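Phenylalanine ammonia-lyase (PDB 1Y2M) catalyses the non-oxidative deamination of L-phenylalanine and L-tyrosine to trans-cinnamic acid and p-coumaric acid, the commitment step of phenylpropanoid metabolism. Local coordinates at residues Gln547-Phe560 / Val622-Leu636. Residues are numbered along the deposited sequence; the frame is centred on the assembly and turned at random.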
loop_
_atom_site.group_PDB
_atom_site.type_symbol
_atom_site.label_atom_id
_atom_site.label_comp_id
_atom_site.label_asym_id
_atom_site.label_seq_id
_atom_site.Cartn_x
_atom_site.Cartn_y
_atom_site.Cartn_z
ATOM N N GLN B 547 16.148 29.320 43.157
ATOM C CA GLN B 547 16.656 30.621 43.573
ATOM C C GLN B 547 15.669 31.746 43.362
ATOM O O GLN B 547 15.630 32.702 44.119
ATOM C CB GLN B 547 17.905 30.939 42.792
ATOM C CG GLN B 547 19.098 30.199 43.340
ATOM C CD GLN B 547 20.348 30.889 42.939
ATOM O OE1 GLN B 547 20.693 31.990 43.447
ATOM N NE2 GLN B 547 21.034 30.282 42.012
ATOM N N PHE B 548 14.860 31.636 42.324
ATOM C CA PHE B 548 13.990 32.741 42.014
ATOM C C PHE B 548 12.745 32.859 42.888
ATOM O O PHE B 548 12.304 33.985 43.191
ATOM C CB PHE B 548 13.619 32.785 40.542
ATOM C CG PHE B 548 13.216 34.169 40.108
ATOM C CD1 PHE B 548 14.079 35.253 40.311
ATOM C CD2 PHE B 548 11.998 34.385 39.575
ATOM C CE1 PHE B 548 13.712 36.532 39.957
ATOM C CE2 PHE B 548 11.608 35.653 39.215
ATOM C CZ PHE B 548 12.460 36.739 39.399
ATOM N N GLY B 549 12.189 31.721 43.319
ATOM C CA GLY B 549 11.096 31.744 44.314
ATOM C C GLY B 549 11.346 32.663 45.504
ATOM O O GLY B 549 10.538 33.556 45.807
ATOM N N PRO B 550 12.446 32.448 46.232
ATOM C CA PRO B 550 12.844 33.340 47.299
ATOM C C PRO B 550 13.101 34.794 46.897
ATOM O O PRO B 550 12.799 35.729 47.659
ATOM C CB PRO B 550 14.138 32.691 47.818
ATOM C CG PRO B 550 13.938 31.263 47.532
ATOM C CD PRO B 550 13.287 31.232 46.196
ATOM N N ALA B 551 13.692 34.972 45.717
ATOM C CA ALA B 551 13.999 36.306 45.182
ATOM C C ALA B 551 12.720 37.148 44.993
ATOM O O ALA B 551 12.694 38.350 45.288
ATOM C CB ALA B 551 14.775 36.183 43.857
ATOM N N ILE B 552 11.670 36.499 44.523
ATOM C CA ILE B 552 10.350 37.141 44.342
ATOM C C ILE B 552 9.833 37.662 45.669
ATOM O O ILE B 552 9.476 38.840 45.813
ATOM C CB ILE B 552 9.355 36.147 43.755
ATOM C CG1 ILE B 552 9.667 35.917 42.285
ATOM C CG2 ILE B 552 7.865 36.649 43.886
ATOM C CD1 ILE B 552 9.046 34.661 41.726
ATOM N N VAL B 553 9.814 36.768 46.643
ATOM C CA VAL B 553 9.352 37.133 47.977
ATOM C C VAL B 553 10.154 38.322 48.494
ATOM O O VAL B 553 9.610 39.289 49.046
ATOM C CB VAL B 553 9.447 35.926 48.924
ATOM C CG1 VAL B 553 9.089 36.341 50.344
ATOM C CG2 VAL B 553 8.545 34.793 48.435
ATOM N N SER B 554 11.470 38.239 48.358
ATOM C CA SER B 554 12.363 39.252 48.873
ATOM C C SER B 554 12.143 40.616 48.244
ATOM O O SER B 554 12.114 41.641 48.934
ATOM C CB SER B 554 13.801 38.816 48.651
ATOM O OG SER B 554 14.690 39.882 48.951
ATOM N N LEU B 555 11.985 40.624 46.913
ATOM C CA LEU B 555 11.758 41.883 46.189
ATOM C C LEU B 555 10.407 42.475 46.549
ATOM O O LEU B 555 10.275 43.684 46.693
ATOM C CB LEU B 555 11.865 41.676 44.677
ATOM C CG LEU B 555 13.304 41.641 44.150
ATOM C CD1 LEU B 555 13.367 40.993 42.773
ATOM C CD2 LEU B 555 13.939 43.030 44.144
ATOM N N ILE B 556 9.398 41.618 46.673
ATOM C CA ILE B 556 8.075 42.050 47.139
ATOM C C ILE B 556 8.183 42.677 48.535
ATOM O O ILE B 556 7.570 43.709 48.834
ATOM C CB ILE B 556 7.078 40.870 47.132
ATOM C CG1 ILE B 556 6.536 40.627 45.721
ATOM C CG2 ILE B 556 5.933 41.089 48.095
ATOM C CD1 ILE B 556 5.602 39.427 45.633
ATOM N N ASP B 557 8.959 42.057 49.413
ATOM C CA ASP B 557 9.116 42.631 50.758
ATOM C C ASP B 557 9.824 43.964 50.731
ATOM O O ASP B 557 9.415 44.931 51.402
ATOM C CB ASP B 557 9.889 41.682 51.671
ATOM C CG ASP B 557 9.056 40.534 52.135
ATOM O OD1 ASP B 557 7.807 40.640 52.076
ATOM O OD2 ASP B 557 9.648 39.535 52.588
ATOM N N GLN B 558 10.903 44.018 49.967
ATOM C CA GLN B 558 11.689 45.212 49.864
ATOM C C GLN B 558 10.872 46.371 49.303
ATOM O O GLN B 558 10.946 47.493 49.832
ATOM C CB GLN B 558 12.902 44.960 48.998
ATOM C CG GLN B 558 13.801 46.168 48.805
ATOM C CD GLN B 558 14.972 45.897 47.854
ATOM O OE1 GLN B 558 14.982 44.902 47.110
ATOM N NE2 GLN B 558 15.963 46.794 47.871
ATOM N N HIS B 559 10.084 46.108 48.264
ATOM C CA HIS B 559 9.386 47.194 47.564
ATOM C C HIS B 559 8.074 47.572 48.211
ATOM O O HIS B 559 7.729 48.744 48.269
ATOM C CB HIS B 559 9.217 46.853 46.063
ATOM C CG HIS B 559 10.500 46.947 45.310
ATOM N ND1 HIS B 559 10.882 48.083 44.636
ATOM C CD2 HIS B 559 11.547 46.096 45.229
ATOM C CE1 HIS B 559 12.078 47.899 44.107
ATOM N NE2 HIS B 559 12.509 46.703 44.457
ATOM N N PHE B 560 7.336 46.571 48.683
ATOM C CA PHE B 560 5.967 46.752 49.101
ATOM C C PHE B 560 5.712 46.462 50.564
ATOM O O PHE B 560 4.624 46.739 51.050
ATOM C CB PHE B 560 5.066 45.825 48.300
ATOM C CG PHE B 560 5.216 45.943 46.794
ATOM C CD1 PHE B 560 5.439 47.179 46.169
ATOM C CD2 PHE B 560 5.132 44.810 46.006
ATOM C CE1 PHE B 560 5.549 47.257 44.773
ATOM C CE2 PHE B 560 5.242 44.901 44.645
ATOM C CZ PHE B 560 5.429 46.116 44.037
ATOM N N VAL B 622 5.575 50.803 41.905
ATOM C CA VAL B 622 5.233 49.520 41.300
ATOM C C VAL B 622 6.090 49.290 40.063
ATOM O O VAL B 622 6.596 48.182 39.855
ATOM C CB VAL B 622 3.727 49.389 40.983
ATOM C CG1 VAL B 622 3.473 48.059 40.370
ATOM C CG2 VAL B 622 2.941 49.512 42.267
ATOM N N ASN B 623 6.288 50.320 39.247
ATOM C CA ASN B 623 7.100 50.125 38.033
ATOM C C ASN B 623 8.552 49.791 38.403
ATOM O O ASN B 623 9.225 48.992 37.747
ATOM C CB ASN B 623 7.036 51.362 37.147
ATOM C CG ASN B 623 7.632 51.136 35.747
ATOM O OD1 ASN B 623 7.297 50.184 35.058
ATOM N ND2 ASN B 623 8.479 52.071 35.317
ATOM N N ALA B 624 9.033 50.424 39.471
ATOM C CA ALA B 624 10.405 50.167 39.975
ATOM C C ALA B 624 10.599 48.730 40.402
ATOM O O ALA B 624 11.623 48.123 40.112
ATOM C CB ALA B 624 10.720 51.096 41.110
ATOM N N TRP B 625 9.616 48.190 41.120
ATOM C CA TRP B 625 9.609 46.781 41.474
ATOM C C TRP B 625 9.676 45.907 40.221
ATOM O O TRP B 625 10.518 44.998 40.100
ATOM C CB TRP B 625 8.353 46.472 42.283
ATOM C CG TRP B 625 8.155 45.042 42.469
ATOM C CD1 TRP B 625 8.804 44.227 43.347
ATOM C CD2 TRP B 625 7.254 44.202 41.738
ATOM N NE1 TRP B 625 8.362 42.938 43.220
ATOM C CE2 TRP B 625 7.415 42.891 42.230
ATOM C CE3 TRP B 625 6.355 44.413 40.676
ATOM C CZ2 TRP B 625 6.688 41.823 41.746
ATOM C CZ3 TRP B 625 5.624 43.344 40.216
ATOM C CH2 TRP B 625 5.794 42.074 40.740
ATOM N N LYS B 626 8.792 46.198 39.269
ATOM C CA LYS B 626 8.745 45.483 37.998
ATOM C C LYS B 626 10.121 45.429 37.302
ATOM O O LYS B 626 10.579 44.392 36.831
ATOM C CB LYS B 626 7.685 46.145 37.089
ATOM C CG LYS B 626 7.573 45.548 35.691
ATOM C CD LYS B 626 8.537 46.174 34.695
ATOM C CE LYS B 626 8.197 45.767 33.260
ATOM N NZ LYS B 626 8.982 46.541 32.243
ATOM N N VAL B 627 10.769 46.583 37.224
ATOM C CA VAL B 627 12.057 46.665 36.548
ATOM C C VAL B 627 13.120 45.892 37.347
ATOM O O VAL B 627 13.902 45.086 36.787
ATOM C CB VAL B 627 12.452 48.124 36.288
ATOM C CG1 VAL B 627 13.877 48.195 35.796
ATOM C CG2 VAL B 627 11.515 48.745 35.239
ATOM N N ALA B 628 13.159 46.109 38.658
ATOM C CA ALA B 628 14.161 45.404 39.484
ATOM C C ALA B 628 13.931 43.907 39.421
ATOM O O ALA B 628 14.865 43.117 39.344
ATOM C CB ALA B 628 14.107 45.876 40.908
ATOM N N ALA B 629 12.673 43.475 39.426
ATOM C CA ALA B 629 12.415 42.062 39.406
ATOM C C ALA B 629 12.832 41.447 38.085
ATOM O O ALA B 629 13.399 40.349 38.059
ATOM C CB ALA B 629 10.980 41.803 39.696
ATOM N N ALA B 630 12.506 42.119 36.978
ATOM C CA ALA B 630 12.928 41.618 35.668
ATOM C C ALA B 630 14.462 41.522 35.581
ATOM O O ALA B 630 15.013 40.523 35.086
ATOM C CB ALA B 630 12.389 42.480 34.575
ATOM N N GLU B 631 15.157 42.574 36.025
ATOM C CA GLU B 631 16.639 42.599 35.986
ATOM C C GLU B 631 17.206 41.456 36.795
ATOM O O GLU B 631 18.167 40.778 36.382
ATOM C CB GLU B 631 17.187 43.950 36.461
ATOM C CG GLU B 631 16.989 45.028 35.436
ATOM C CD GLU B 631 17.341 46.392 35.974
ATOM O OE1 GLU B 631 17.586 46.502 37.209
ATOM O OE2 GLU B 631 17.348 47.367 35.176
ATOM N N SER B 632 16.585 41.221 37.939
ATOM C CA SER B 632 16.991 40.138 38.816
ATOM C C SER B 632 16.827 38.788 38.119
ATOM O O SER B 632 17.704 37.913 38.176
ATOM C CB SER B 632 16.194 40.200 40.125
ATOM O OG SER B 632 16.445 39.065 40.945
ATOM N N ALA B 633 15.684 38.568 37.467
ATOM C CA ALA B 633 15.448 37.317 36.749
ATOM C C ALA B 633 16.410 37.109 35.565
ATOM O O ALA B 633 16.886 35.989 35.313
ATOM C CB ALA B 633 14.027 37.219 36.300
ATOM N N ILE B 634 16.699 38.199 34.863
ATOM C CA ILE B 634 17.615 38.152 33.745
ATOM C C ILE B 634 19.031 37.751 34.247
ATOM O O ILE B 634 19.664 36.821 33.712
ATOM C CB ILE B 634 17.639 39.505 33.022
ATOM C CG1 ILE B 634 16.256 39.733 32.333
ATOM C CG2 ILE B 634 18.787 39.547 31.984
ATOM C CD1 ILE B 634 15.939 41.132 31.919
ATOM N N SER B 635 19.509 38.421 35.287
ATOM C CA SER B 635 20.809 38.066 35.871
ATOM C C SER B 635 20.832 36.680 36.400
ATOM O O SER B 635 21.799 35.959 36.185
ATOM C CB SER B 635 21.203 39.007 37.013
ATOM O OG SER B 635 21.095 40.330 36.550
ATOM N N LEU B 636 19.808 36.286 37.136
ATOM C CA LEU B 636 19.808 34.942 37.689
ATOM C C LEU B 636 19.833 33.860 36.580
ATOM O O LEU B 636 20.531 32.856 36.675
ATOM C CB LEU B 636 18.600 34.753 38.586
ATOM C CG LEU B 636 18.409 33.410 39.302
ATOM C CD1 LEU B 636 19.658 33.007 40.107
ATOM C CD2 LEU B 636 17.222 33.507 40.244
HETATM O O HOH W 1 9.308 40.398 43.180
#
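Over one face of the Trp625 indole lies the rim of the Phe560 ring, whose CZ comes within 3.3 Å of Trp625 CG; the two planes meet obliquely, at 47°. At the indole edge stand His559 CG and the carbonyl of Leu555. His559 in turn offers a face to the other helix: Trp625 CA sits over it in a CH-pi contact, 3.8 Å from the imidazole centroid, while the indole edge points to the same ring in an offset edge-to-face pair. His559 CB lies over one face of the Phe560 ring, completing an aromatic cluster of three. With CG anti to the backbone N (chi1 170°), the Trp625 indole is carried across toward segment 547-560, into the hole formed by Leu555, Ile556, His559 and Phe560. Ile556 lies alongside it, CG1 3.9 Å from Trp625 NE1. Knobs also come from the other helix: Leu555 fits among Trp625, Ala628, Ala629 and Ser632, with its CD1 3.7 Å from Ala629 CA. Phe548 settles among Ala629, Ser632, Ala633 and Leu636; its CZ meets Ala633 CB at 3.5 Å, and Ser632 OG lies at the ring edge, in plane. Such knobs-into-holes packing joins the C-terminal end of helix 506-560 to helix 619-646 far from the active site; segments 547-560 and 622-636 run roughly antiparallel (152°), their axes approaching to 10.0 Å. Helix 593-611 adds Phe601 and Trp597, edge-to-face with Trp625 and Phe548 respectively. Direct contacts are mainly apolar and aromatic; one water, donating to Ile552 O and weakly accepting from Trp625 NE1, gives the indole N-H a partner in this partly buried interface.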